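PDB 2G9Z: thiamine pyrophosphokinase, which catalyses the transfer of a pyrophosphate group from ATP to thiamine, giving the cofactor thiamine pyrophosphate. Local coordinates for residues 24-29 with 296-301; 205-210 with 235-240; 226-231 with 330-335; 276-281 with 313-318. One frame throughout, in Å; residues are numbered along the deposited sequence.

Contact 1 (24-29 with 296-301); sequences VIEQPD and LKYDMR. With VNP (3-[(4-amino-2-methylpyrimidin-5-yl)methyl]-5-(2-{[hydroxy(phosphonoamino)phosphoryl]oxy}ethyl)-4-methyl-1,3-thiazol-3-I um), chain N.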
# COMPACT_ATOMS: atom_id res chain seq x y z
N VAL A 24 4.91 21.72 13.72
CA VAL A 24 4.27 20.50 14.20
C VAL A 24 3.99 20.78 15.67
O VAL A 24 4.92 21.02 16.46
CB VAL A 24 5.18 19.25 14.07
CG1 VAL A 24 4.50 18.06 14.75
CG2 VAL A 24 5.43 18.94 12.60
N ILE A 25 2.72 20.76 16.05
CA ILE A 25 2.32 21.04 17.42
C ILE A 25 1.84 19.80 18.15
O ILE A 25 0.87 19.17 17.74
CB ILE A 25 1.17 22.07 17.44
CG1 ILE A 25 1.59 23.34 16.69
CG2 ILE A 25 0.80 22.40 18.89
CD1 ILE A 25 0.43 24.27 16.40
N GLU A 26 2.53 19.44 19.23
CA GLU A 26 2.11 18.28 20.00
C GLU A 26 0.91 18.72 20.83
O GLU A 26 1.01 19.60 21.68
CB GLU A 26 3.25 17.80 20.90
CG GLU A 26 4.29 16.98 20.14
CD GLU A 26 5.53 16.68 20.96
OE1 GLU A 26 5.41 16.59 22.20
OE2 GLU A 26 6.62 16.52 20.37
N GLN A 27 -0.24 18.11 20.54
CA GLN A 27 -1.48 18.44 21.23
C GLN A 27 -1.78 17.46 22.35
O GLN A 27 -1.11 16.44 22.48
CB GLN A 27 -2.64 18.40 20.23
CG GLN A 27 -2.44 19.31 19.04
CD GLN A 27 -2.73 20.76 19.38
OE1 GLN A 27 -2.53 21.20 20.51
NE2 GLN A 27 -3.20 21.51 18.39
N PRO A 28 -2.76 17.78 23.20
CA PRO A 28 -3.09 16.86 24.28
C PRO A 28 -3.85 15.71 23.61
O PRO A 28 -4.28 15.85 22.46
CB PRO A 28 -3.97 17.70 25.21
CG PRO A 28 -4.56 18.71 24.30
CD PRO A 28 -3.41 19.08 23.41
N ASP A 29 -4.02 14.60 24.32
CA ASP A 29 -4.71 13.45 23.75
C ASP A 29 -6.16 13.70 23.39
O ASP A 29 -6.74 12.98 22.59
CB ASP A 29 -4.64 12.27 24.71
CG ASP A 29 -3.24 11.70 24.83
OD1 ASP A 29 -2.48 11.83 23.84
OD2 ASP A 29 -2.92 11.13 25.88
N LEU A 296 -5.35 16.92 15.39
CA LEU A 296 -4.50 15.73 15.34
C LEU A 296 -3.49 15.84 16.48
O LEU A 296 -3.17 16.95 16.92
CB LEU A 296 -3.78 15.64 13.99
CG LEU A 296 -4.72 15.56 12.79
CD1 LEU A 296 -3.90 15.37 11.51
CD2 LEU A 296 -5.70 14.40 12.96
N LYS A 297 -3.00 14.70 16.96
CA LYS A 297 -2.02 14.67 18.04
C LYS A 297 -0.80 15.50 17.66
O LYS A 297 -0.25 16.24 18.48
CB LYS A 297 -1.62 13.23 18.34
CG LYS A 297 -0.61 13.05 19.48
CD LYS A 297 -1.20 13.42 20.83
CE LYS A 297 -0.17 13.24 21.94
NZ LYS A 297 -0.71 13.66 23.26
N TYR A 298 -0.37 15.37 16.41
CA TYR A 298 0.76 16.13 15.91
C TYR A 298 0.19 17.02 14.81
O TYR A 298 0.24 16.68 13.62
CB TYR A 298 1.83 15.18 15.37
CG TYR A 298 2.28 14.19 16.42
CD1 TYR A 298 3.31 14.50 17.32
CD2 TYR A 298 1.64 12.96 16.56
CE1 TYR A 298 3.67 13.62 18.33
CE2 TYR A 298 1.99 12.08 17.57
CZ TYR A 298 3.00 12.41 18.45
OH TYR A 298 3.32 11.53 19.46
N ASP A 299 -0.40 18.14 15.23
CA ASP A 299 -1.01 19.07 14.29
C ASP A 299 0.05 19.78 13.48
O ASP A 299 1.12 20.13 13.98
CB ASP A 299 -1.87 20.11 15.03
CG ASP A 299 -3.31 19.65 15.19
OD1 ASP A 299 -3.81 18.91 14.31
OD2 ASP A 299 -3.96 20.05 16.19
N MET A 300 -0.26 19.99 12.21
CA MET A 300 0.66 20.64 11.29
C MET A 300 0.17 22.03 10.91
O MET A 300 -1.03 22.29 10.85
CB MET A 300 0.80 19.77 10.03
CG MET A 300 1.46 18.41 10.28
SD MET A 300 0.92 17.11 9.11
CE MET A 300 -0.65 16.66 9.83
N ARG A 301 1.12 22.92 10.67
CA ARG A 301 0.81 24.27 10.25
C ARG A 301 1.80 24.58 9.14
O ARG A 301 3.01 24.52 9.35
CB ARG A 301 0.96 25.27 11.41
CG ARG A 301 0.01 24.98 12.58
CD ARG A 301 -1.44 24.89 12.11
NE ARG A 301 -2.26 24.08 13.00
CZ ARG A 301 -2.63 24.45 14.22
NH1 ARG A 301 -2.24 25.62 14.72
NH2 ARG A 301 -3.37 23.63 14.96
O2G VNP N . 3.29 4.04 17.32
PG VNP N . 3.01 3.12 16.03
O3G VNP N . 1.81 3.59 15.31
O1G VNP N . 2.84 1.62 16.59
N3B VNP N . 4.34 3.15 15.09
PB VNP N . 5.73 3.27 15.91
O2B VNP N . 6.85 3.04 14.96
O1B VNP N . 5.65 2.39 17.09
O1 VNP N . 5.76 4.80 16.42
C7 VNP N . 5.76 5.94 15.55
C12 VNP N . 6.48 7.05 16.30
C11 VNP N . 6.49 8.44 15.65
C10 VNP N . 5.20 9.25 15.75
CM4 VNP N . 4.23 9.12 16.93
S1 VNP N . 6.79 8.54 13.85
C9 VNP N . 5.81 9.98 13.68
N5 VNP N . 4.97 10.07 14.72
C7A VNP N . 3.79 10.95 14.70
C5A VNP N . 3.96 12.18 13.81
C6A VNP N . 3.06 12.30 12.75
N1A VNP N . 3.06 13.37 11.98
C2A VNP N . 3.92 14.38 12.19
CM2 VNP N . 3.87 15.62 11.30
N3A VNP N . 4.81 14.30 13.19
C4A VNP N . 4.85 13.24 14.00
N4A VNP N . 5.74 13.21 14.99

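Contact 2 (205-210 with 235-240); sequences ITIYVL and PKVTVF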
# COMPACT_ATOMS: atom_id res chain seq x y z
N ILE A 205 -22.77 9.86 -4.79
CA ILE A 205 -22.56 8.44 -4.58
C ILE A 205 -21.44 8.19 -3.58
O ILE A 205 -20.40 8.86 -3.62
CB ILE A 205 -22.18 7.73 -5.91
CG1 ILE A 205 -23.22 8.05 -6.99
CG2 ILE A 205 -22.08 6.23 -5.70
CD1 ILE A 205 -24.61 7.57 -6.68
N THR A 206 -21.65 7.24 -2.69
CA THR A 206 -20.65 6.85 -1.71
C THR A 206 -20.36 5.38 -1.98
O THR A 206 -21.25 4.53 -1.89
CB THR A 206 -21.17 7.01 -0.26
OG1 THR A 206 -21.39 8.40 0.02
CG2 THR A 206 -20.15 6.46 0.73
N ILE A 207 -19.11 5.08 -2.34
CA ILE A 207 -18.72 3.72 -2.63
C ILE A 207 -17.76 3.16 -1.57
O ILE A 207 -16.64 3.65 -1.41
CB ILE A 207 -18.00 3.60 -3.99
CG1 ILE A 207 -18.86 4.21 -5.09
CG2 ILE A 207 -17.72 2.13 -4.29
CD1 ILE A 207 -18.16 4.24 -6.45
N TYR A 208 -18.22 2.14 -0.86
CA TYR A 208 -17.41 1.48 0.15
C TYR A 208 -16.72 0.34 -0.58
O TYR A 208 -17.38 -0.52 -1.17
CB TYR A 208 -18.31 0.94 1.27
CG TYR A 208 -18.94 2.05 2.09
CD1 TYR A 208 -18.19 2.78 3.00
CD2 TYR A 208 -20.29 2.38 1.93
CE1 TYR A 208 -18.75 3.83 3.73
CE2 TYR A 208 -20.86 3.43 2.65
CZ TYR A 208 -20.08 4.15 3.55
OH TYR A 208 -20.64 5.19 4.26
N VAL A 209 -15.39 0.34 -0.57
CA VAL A 209 -14.63 -0.70 -1.26
C VAL A 209 -13.90 -1.63 -0.29
O VAL A 209 -13.13 -1.18 0.55
CB VAL A 209 -13.58 -0.07 -2.21
CG1 VAL A 209 -12.87 -1.16 -3.00
CG2 VAL A 209 -14.25 0.93 -3.15
N LEU A 210 -14.15 -2.93 -0.42
CA LEU A 210 -13.49 -3.94 0.42
C LEU A 210 -12.42 -4.71 -0.37
O LEU A 210 -12.59 -4.96 -1.56
CB LEU A 210 -14.50 -4.96 0.95
CG LEU A 210 -15.62 -4.48 1.87
CD1 LEU A 210 -16.52 -5.66 2.22
CD2 LEU A 210 -15.02 -3.85 3.12
N PRO A 235 -16.16 14.50 -8.71
CA PRO A 235 -16.12 14.98 -7.32
C PRO A 235 -17.31 14.60 -6.44
O PRO A 235 -17.18 14.60 -5.22
CB PRO A 235 -15.96 16.49 -7.49
CG PRO A 235 -16.56 16.77 -8.84
CD PRO A 235 -16.05 15.62 -9.66
N LYS A 236 -18.45 14.28 -7.05
CA LYS A 236 -19.63 13.91 -6.28
C LYS A 236 -19.59 12.47 -5.78
O LYS A 236 -20.43 12.07 -4.97
CB LYS A 236 -20.90 14.14 -7.12
CG LYS A 236 -21.37 15.58 -7.15
CD LYS A 236 -22.42 15.80 -8.23
CE LYS A 236 -23.22 17.07 -7.96
NZ LYS A 236 -22.34 18.23 -7.67
N VAL A 237 -18.64 11.69 -6.27
CA VAL A 237 -18.51 10.31 -5.83
C VAL A 237 -17.50 10.28 -4.69
O VAL A 237 -16.36 10.71 -4.86
CB VAL A 237 -18.02 9.39 -6.96
CG1 VAL A 237 -17.83 7.97 -6.43
CG2 VAL A 237 -19.02 9.39 -8.11
N THR A 238 -17.92 9.81 -3.52
CA THR A 238 -17.04 9.71 -2.37
C THR A 238 -16.65 8.25 -2.23
O THR A 238 -17.51 7.38 -2.11
CB THR A 238 -17.73 10.17 -1.07
OG1 THR A 238 -18.15 11.53 -1.22
CG2 THR A 238 -16.76 10.08 0.11
N VAL A 239 -15.35 7.98 -2.25
CA VAL A 239 -14.87 6.61 -2.13
C VAL A 239 -14.21 6.34 -0.78
O VAL A 239 -13.37 7.12 -0.32
CB VAL A 239 -13.87 6.27 -3.25
CG1 VAL A 239 -13.31 4.86 -3.05
CG2 VAL A 239 -14.55 6.38 -4.60
N PHE A 240 -14.60 5.24 -0.16
CA PHE A 240 -14.03 4.83 1.12
C PHE A 240 -13.49 3.42 0.98
O PHE A 240 -14.23 2.50 0.64
CB PHE A 240 -15.08 4.82 2.22
CG PHE A 240 -15.43 6.18 2.73
CD1 PHE A 240 -14.49 6.95 3.40
CD2 PHE A 240 -16.72 6.67 2.57
CE1 PHE A 240 -14.83 8.20 3.90
CE2 PHE A 240 -17.07 7.93 3.07
CZ PHE A 240 -16.12 8.69 3.74

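Contact 3 (226-231 with 330-335); sequences QLYIMN and DIVMNI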
# COMPACT_ATOMS: atom_id res chain seq x y z
N GLN A 226 -6.72 5.39 -8.88
CA GLN A 226 -8.10 5.59 -9.27
C GLN A 226 -8.84 6.52 -8.29
O GLN A 226 -9.70 7.29 -8.70
CB GLN A 226 -8.83 4.24 -9.36
CG GLN A 226 -8.26 3.35 -10.46
CD GLN A 226 -8.14 4.07 -11.79
OE1 GLN A 226 -9.09 4.68 -12.26
NE2 GLN A 226 -6.96 4.01 -12.40
N LEU A 227 -8.50 6.43 -7.01
CA LEU A 227 -9.12 7.28 -6.00
C LEU A 227 -8.91 8.75 -6.39
O LEU A 227 -9.86 9.54 -6.41
CB LEU A 227 -8.50 7.01 -4.63
CG LEU A 227 -8.95 7.90 -3.46
CD1 LEU A 227 -10.44 7.72 -3.19
CD2 LEU A 227 -8.13 7.56 -2.22
N TYR A 228 -7.66 9.09 -6.71
CA TYR A 228 -7.31 10.46 -7.10
C TYR A 228 -7.96 10.86 -8.42
O TYR A 228 -8.43 11.99 -8.57
CB TYR A 228 -5.79 10.59 -7.25
CG TYR A 228 -5.02 10.78 -5.95
CD1 TYR A 228 -5.03 12.00 -5.28
CD2 TYR A 228 -4.23 9.75 -5.44
CE1 TYR A 228 -4.26 12.20 -4.13
CE2 TYR A 228 -3.47 9.93 -4.29
CZ TYR A 228 -3.48 11.16 -3.64
OH TYR A 228 -2.69 11.35 -2.54
N ILE A 229 -7.95 9.95 -9.39
CA ILE A 229 -8.53 10.21 -10.70
C ILE A 229 -10.03 10.40 -10.60
O ILE A 229 -10.59 11.33 -11.19
CB ILE A 229 -8.22 9.05 -11.69
CG1 ILE A 229 -6.74 9.07 -12.07
CG2 ILE A 229 -9.10 9.17 -12.94
CD1 ILE A 229 -6.30 7.89 -12.95
N MET A 230 -10.70 9.54 -9.84
CA MET A 230 -12.14 9.64 -9.70
C MET A 230 -12.59 10.94 -9.06
O MET A 230 -13.65 11.47 -9.42
CB MET A 230 -12.69 8.45 -8.91
CG MET A 230 -12.49 7.12 -9.62
SD MET A 230 -13.23 5.77 -8.71
CE MET A 230 -12.13 5.66 -7.31
N ASN A 231 -11.81 11.46 -8.12
CA ASN A 231 -12.20 12.70 -7.46
C ASN A 231 -12.00 13.86 -8.41
O ASN A 231 -12.74 14.84 -8.36
CB ASN A 231 -11.38 12.96 -6.19
CG ASN A 231 -11.89 14.16 -5.43
OD1 ASN A 231 -13.03 14.18 -4.98
ND2 ASN A 231 -11.05 15.18 -5.29
N ASP A 330 -5.46 17.69 -3.21
CA ASP A 330 -6.02 16.44 -2.71
C ASP A 330 -4.92 15.59 -2.09
O ASP A 330 -3.78 15.56 -2.57
CB ASP A 330 -6.68 15.63 -3.84
CG ASP A 330 -7.94 16.28 -4.39
OD1 ASP A 330 -8.47 17.23 -3.77
OD2 ASP A 330 -8.41 15.83 -5.46
N ILE A 331 -5.26 14.91 -1.00
CA ILE A 331 -4.30 14.04 -0.34
C ILE A 331 -5.04 12.93 0.37
O ILE A 331 -6.12 13.13 0.93
CB ILE A 331 -3.40 14.83 0.65
CG1 ILE A 331 -2.32 13.91 1.23
CG2 ILE A 331 -4.26 15.44 1.76
CD1 ILE A 331 -1.27 14.64 2.10
N VAL A 332 -4.45 11.74 0.34
CA VAL A 332 -5.04 10.57 0.98
C VAL A 332 -4.86 10.57 2.49
O VAL A 332 -3.83 10.97 3.01
CB VAL A 332 -4.38 9.28 0.44
CG1 VAL A 332 -4.80 8.08 1.29
CG2 VAL A 332 -4.76 9.07 -1.02
N MET A 333 -5.90 10.12 3.19
CA MET A 333 -5.83 9.99 4.64
C MET A 333 -6.36 8.61 5.04
O MET A 333 -7.36 8.14 4.50
CB MET A 333 -6.67 11.07 5.35
CG MET A 333 -6.75 10.85 6.86
SD MET A 333 -7.40 12.27 7.80
CE MET A 333 -6.31 12.29 9.21
N ASN A 334 -5.66 7.97 5.96
CA ASN A 334 -6.09 6.68 6.47
C ASN A 334 -6.28 6.86 7.96
O ASN A 334 -5.54 7.60 8.60
CB ASN A 334 -5.05 5.58 6.22
CG ASN A 334 -3.80 5.75 7.08
OD1 ASN A 334 -3.06 6.72 6.93
ND2 ASN A 334 -3.56 4.79 7.96
N ILE A 335 -7.30 6.21 8.50
CA ILE A 335 -7.57 6.25 9.92
C ILE A 335 -7.70 4.80 10.36
O ILE A 335 -8.48 4.05 9.78
CB ILE A 335 -8.89 6.98 10.25
CG1 ILE A 335 -8.77 8.46 9.86
CG2 ILE A 335 -9.20 6.84 11.74
CD1 ILE A 335 -10.03 9.27 10.15
O HOH W 1 -7.35 14.13 -7.20
O HOH W 2 -10.60 18.39 -4.98

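Contact 4 (276-281 with 313-318); sequences PTCGLL and SSNRIS. With VNP (3-[(4-amino-2-methylpyrimidin-5-yl)methyl]-5-(2-{[hydroxy(phosphonoamino)phosphoryl]oxy}ethyl)-4-methyl-1,3-thiazol-3-I um), chain N.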
# COMPACT_ATOMS: atom_id res chain seq x y z
N PRO A 276 -6.73 7.36 18.29
CA PRO A 276 -6.74 6.55 17.07
C PRO A 276 -5.58 7.00 16.18
O PRO A 276 -5.24 8.19 16.15
CB PRO A 276 -8.09 6.90 16.43
CG PRO A 276 -8.93 7.31 17.60
CD PRO A 276 -7.98 8.13 18.41
N THR A 277 -4.97 6.06 15.47
CA THR A 277 -3.85 6.38 14.59
C THR A 277 -4.34 6.79 13.20
O THR A 277 -5.36 6.31 12.73
CB THR A 277 -2.92 5.16 14.45
OG1 THR A 277 -2.30 4.90 15.71
CG2 THR A 277 -1.86 5.41 13.39
N CYS A 278 -3.60 7.69 12.56
CA CYS A 278 -3.96 8.13 11.21
C CYS A 278 -2.73 8.60 10.45
O CYS A 278 -1.64 8.73 11.01
CB CYS A 278 -4.99 9.27 11.27
SG CYS A 278 -4.36 10.79 12.02
N GLY A 279 -2.91 8.83 9.15
CA GLY A 279 -1.80 9.27 8.33
C GLY A 279 -2.29 10.11 7.18
O GLY A 279 -3.43 10.00 6.77
N LEU A 280 -1.41 10.96 6.66
CA LEU A 280 -1.73 11.82 5.53
C LEU A 280 -0.70 11.44 4.49
O LEU A 280 0.49 11.68 4.68
CB LEU A 280 -1.62 13.30 5.92
CG LEU A 280 -2.73 13.75 6.89
CD1 LEU A 280 -2.44 13.22 8.28
CD2 LEU A 280 -2.80 15.27 6.91
N LEU A 281 -1.15 10.84 3.40
CA LEU A 281 -0.25 10.33 2.38
C LEU A 281 -0.29 11.03 1.03
O LEU A 281 -1.26 10.90 0.28
CB LEU A 281 -0.54 8.83 2.24
CG LEU A 281 -0.92 8.30 3.64
CD1 LEU A 281 -1.53 6.92 3.55
CD2 LEU A 281 0.31 8.30 4.55
N SER A 313 3.02 10.05 9.30
CA SER A 313 2.51 8.71 9.53
C SER A 313 2.55 8.53 11.04
O SER A 313 3.27 9.25 11.73
CB SER A 313 3.37 7.64 8.83
OG SER A 313 4.70 7.63 9.29
N SER A 314 1.77 7.59 11.54
CA SER A 314 1.68 7.37 12.98
C SER A 314 1.19 8.64 13.70
O SER A 314 1.58 8.91 14.83
CB SER A 314 3.02 6.92 13.55
OG SER A 314 3.32 5.61 13.10
N ASN A 315 0.37 9.44 13.02
CA ASN A 315 -0.20 10.63 13.66
C ASN A 315 -1.37 10.03 14.44
O ASN A 315 -1.67 8.85 14.27
CB ASN A 315 -0.72 11.64 12.63
CG ASN A 315 -0.70 13.08 13.16
OD1 ASN A 315 -0.95 13.31 14.34
ND2 ASN A 315 -0.41 14.04 12.28
N ARG A 316 -2.02 10.82 15.30
CA ARG A 316 -3.15 10.32 16.07
C ARG A 316 -4.27 11.36 16.06
O ARG A 316 -4.04 12.53 15.78
CB ARG A 316 -2.78 10.04 17.53
CG ARG A 316 -1.38 9.52 17.79
CD ARG A 316 -1.17 8.07 17.41
NE ARG A 316 0.18 7.66 17.79
CZ ARG A 316 0.85 6.64 17.25
NH1 ARG A 316 0.29 5.90 16.30
NH2 ARG A 316 2.09 6.37 17.65
N ILE A 317 -5.48 10.91 16.38
CA ILE A 317 -6.63 11.80 16.39
C ILE A 317 -6.97 12.27 17.81
O ILE A 317 -7.34 11.47 18.67
CB ILE A 317 -7.86 11.11 15.76
CG1 ILE A 317 -7.55 10.75 14.30
CG2 ILE A 317 -9.08 12.02 15.85
CD1 ILE A 317 -8.68 10.05 13.58
N SER A 318 -6.81 13.57 18.05
CA SER A 318 -7.11 14.16 19.35
C SER A 318 -8.55 14.67 19.42
O SER A 318 -9.16 14.67 20.49
CB SER A 318 -6.14 15.31 19.65
OG SER A 318 -4.81 14.83 19.81
O2G VNP N . 3.29 4.04 17.32
PG VNP N . 3.01 3.12 16.03
O3G VNP N . 1.81 3.59 15.31
O1G VNP N . 2.84 1.62 16.59
N3B VNP N . 4.34 3.15 15.09
PB VNP N . 5.73 3.27 15.91
O2B VNP N . 6.85 3.04 14.96
O1B VNP N . 5.65 2.39 17.09
O1 VNP N . 5.76 4.80 16.42
C7 VNP N . 5.76 5.94 15.55
C12 VNP N . 6.48 7.05 16.30
C11 VNP N . 6.49 8.44 15.65
C10 VNP N . 5.20 9.25 15.75
CM4 VNP N . 4.23 9.12 16.93
S1 VNP N . 6.79 8.54 13.85
C9 VNP N . 5.81 9.98 13.68
N5 VNP N . 4.97 10.07 14.72
C7A VNP N . 3.79 10.95 14.70
C5A VNP N . 3.96 12.18 13.81
C6A VNP N . 3.06 12.30 12.75
N1A VNP N . 3.06 13.37 11.98
C2A VNP N . 3.92 14.38 12.19
CM2 VNP N . 3.87 15.62 11.30
N3A VNP N . 4.81 14.30 13.19
C4A VNP N . 4.85 13.24 14.00
N4A VNP N . 5.74 13.21 14.99

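Contact 1 (24-29 with 296-301)
Lys297 reaches across and its NZ is held by two oxygens. It forms a salt bridge to Asp29 OD1 at 2.6 Å, from above the carboxylate plane, and a hydrogen bond to Gln27 O at 2.9 Å. The chain bends at chi2 (67°), which places CD beside Gln27 O. The backbones pair as a short antiparallel two-stranded sheet, 24-26 with 298-301. Ile25 and Asp299 exchange N-H to O bonds, that from Ile25 N to Asp299 O being 2.7 Å. Gln27 N continues the ladder to Lys297 O.

One face of this sheet, with Val24, Tyr298 and Met300, belongs to the pocket of the bound thiamine pyrophosphate analogue (VNP). The analogue's bridging carbon C7A lies over one face of the Tyr298 ring, toward the rim, 3.5 Å from CD2. Met300 CG and Val24 CG2 both approach the pyrimidine methyl CM2. Tyr298 OH is hydrogen-bonded to Gln151 of the second subunit.

On the face of Ile25 and Asp299, Asp299 OD2 accepts from Gln27 NE2 through its anti lone pair at 2.7 Å. The amide and carboxylate planes stand 88° apart. Ile25 CD1 sits over the Arg301 guanidinium, 3.4 Å from NH1. Arg301 NE is hydrogen-bonded to Ser293 O.

Contact 2 (205-210 with 235-240)
Strands 205-210 and 237-240 run parallel, 4.6 Å apart at closest approach, and are joined by a ladder of five backbone hydrogen bonds. The bond from Ile205 N to Lys236 O is the longest, at 3.2 Å. That from Thr238 N to Ile205 O is 2.7 Å.

The Tyr208 and Phe240 rings are nearly parallel (15°) but displaced, with centroids 5.7 Å apart and little overlap. The nearest ring atoms are Tyr208 CE1 and Phe240 CD2, at 3.7 Å. Thr206 CG2, anti to the backbone N, meets the edge of the Phe240 ring close to its plane, 3.9 Å from CD2.

On the face of Ile205, Ile207, Val237 and Val239 the contacts are aliphatic. Ile207 CD1 packs on Val237 CG1 at 3.7 Å, and Val209 CG2 on Val239 CG1 at 4.0 Å. Helix 155-170 covers this face, with Ile160 and Ile163 against Ile207 and Phe156 against Val209. On its other edge, strand 205-210 pairs with strand 64-68. Strands 205-210 and 237-242, joined through helix 217-233, form a beta-alpha-beta crossover unit in the parallel part of the large mixed sheet.

Contact 3 (226-231 with 330-335)
Tyr228 and Val332 meet at about a right angle. The phenol projects from the helix, and Val332 CG2 packs against its outer end, 3.6 Å from CZ and 3.4 Å from OH. CG2 approaches the ring obliquely. Tyr228 OH also receives a weak hydrogen bond from Val332 N at 3.4 Å; its stronger polar partner is the backbone N of Leu283. The ring edge faces the residue just before the strand: Asp330 O lies near the ring plane, 3.7 Å from CE1. Leu227, one residue earlier on the helix, crosses Val332 on a slant and brings CD2 to 3.9 Å from the same CG2. This methyl group therefore touches both Leu227 and Tyr228. Leu308 of the second subunit also packs on Tyr228.

Asn231 and Asp330 form the polar end of the contact. Asn231 CG, anti to the backbone N (chi1 -173°), is carried toward Asp330. ND2 donates to Asp330 OD2 at 2.7 Å. The carboxylate oxygen lies in the amide plane, but the amide nitrogen stands above the carboxylate plane. The two planes are 59° apart. Two waters complete the link. One donates to both Asp330 OD2 and Tyr228 O. The other donates to Asp330 OD1 and weakly accepts from Asn231 ND2. Lys253 N also bonds to OD1, so each carboxylate oxygen has two partners.

Helix 217-233 thus packs across one face of the large mixed sheet. Leu250 of strand 246-251 touches both Tyr228 and Asn231. Strand 331-336 lies under the helix between strands 246-251 and 277-281.

Contact 4 (276-281 with 313-318)
Thr277 and Arg316 sit opposite each other in an antiparallel pair at the edge of the large mixed sheet, where strand 315-316 lies beside strand 277-281 in the vitamin B1 binding domain. The backbone bonds come first. Cys278 and Asn315 form a hydrogen-bonded pair: Cys278 N donates to Asn315 O at 2.8 Å, and Asn315 N donates to Cys278 O. Ile317 N extends the pairing to Pro276 O at 2.7 Å.

Among the apolar contacts, Cys278 and Asn315 lie on the other face from Thr277 and Arg316. Cys278 SG sits between its own backbone N and carbonyl carbon (chi1 65°). It touches Asn315 CB at 3.8 Å and Ile317 CG1 at 3.9 Å. Pro276 CD packs on Ile317 CB, the two side chains crossing at about a right angle.

The chain turns at Ser314, and the residues about this corner line the pocket of the bound thiamine pyrophosphate analogue (VNP). Ser314 O lies over the centre of one face of the Arg316 guanidinium. Ser313 OG and Ser314 OG bond to Gln222 and Arg216 of the second subunit, so the site lies between the subunits. Asn315 OD1 accepts from both Arg316 N and Tyr298 N.

The polar bonds of Arg316 converge on the analogue's terminal phosphoryl group (PG). The side chain bends at chi2 (-74°) and runs alongside Thr277. Its NH2 donates to VNP O2G at 2.6 Å. NH1 is shared. Thr277 OG1, at 2.8 Å, is tilted from the guanidinium plane and its bond is bent, whereas the NH1 bond to VNP O3G, at 2.9 Å, is nearly straight at 174°.

Contacts 2 and 3 are buried near the centre of the chain, whereas contact 1 is peripheral and partly exposed. Contact 4 is buried although it lies far from that centre. Contacts 2, 3 and 4 all reach the large mixed sheet. Contacts 2 and 3 meet where Val239 packs on Leu227 and Met230 of the helix. Contacts 3 and 4 share the pairing of strands 331-336 and 277-281. Contacts 1 and 4 are joined by a backbone hydrogen bond from Lys297 N to Arg316 O. They carry salt-bridge and phosphate-binding groups where the second subunit also approaches the ligand. Contact 2 is a backbone ladder flanked by aliphatic and aromatic packing, and contact 3 combines apolar contacts with a water-bridged carboxylate.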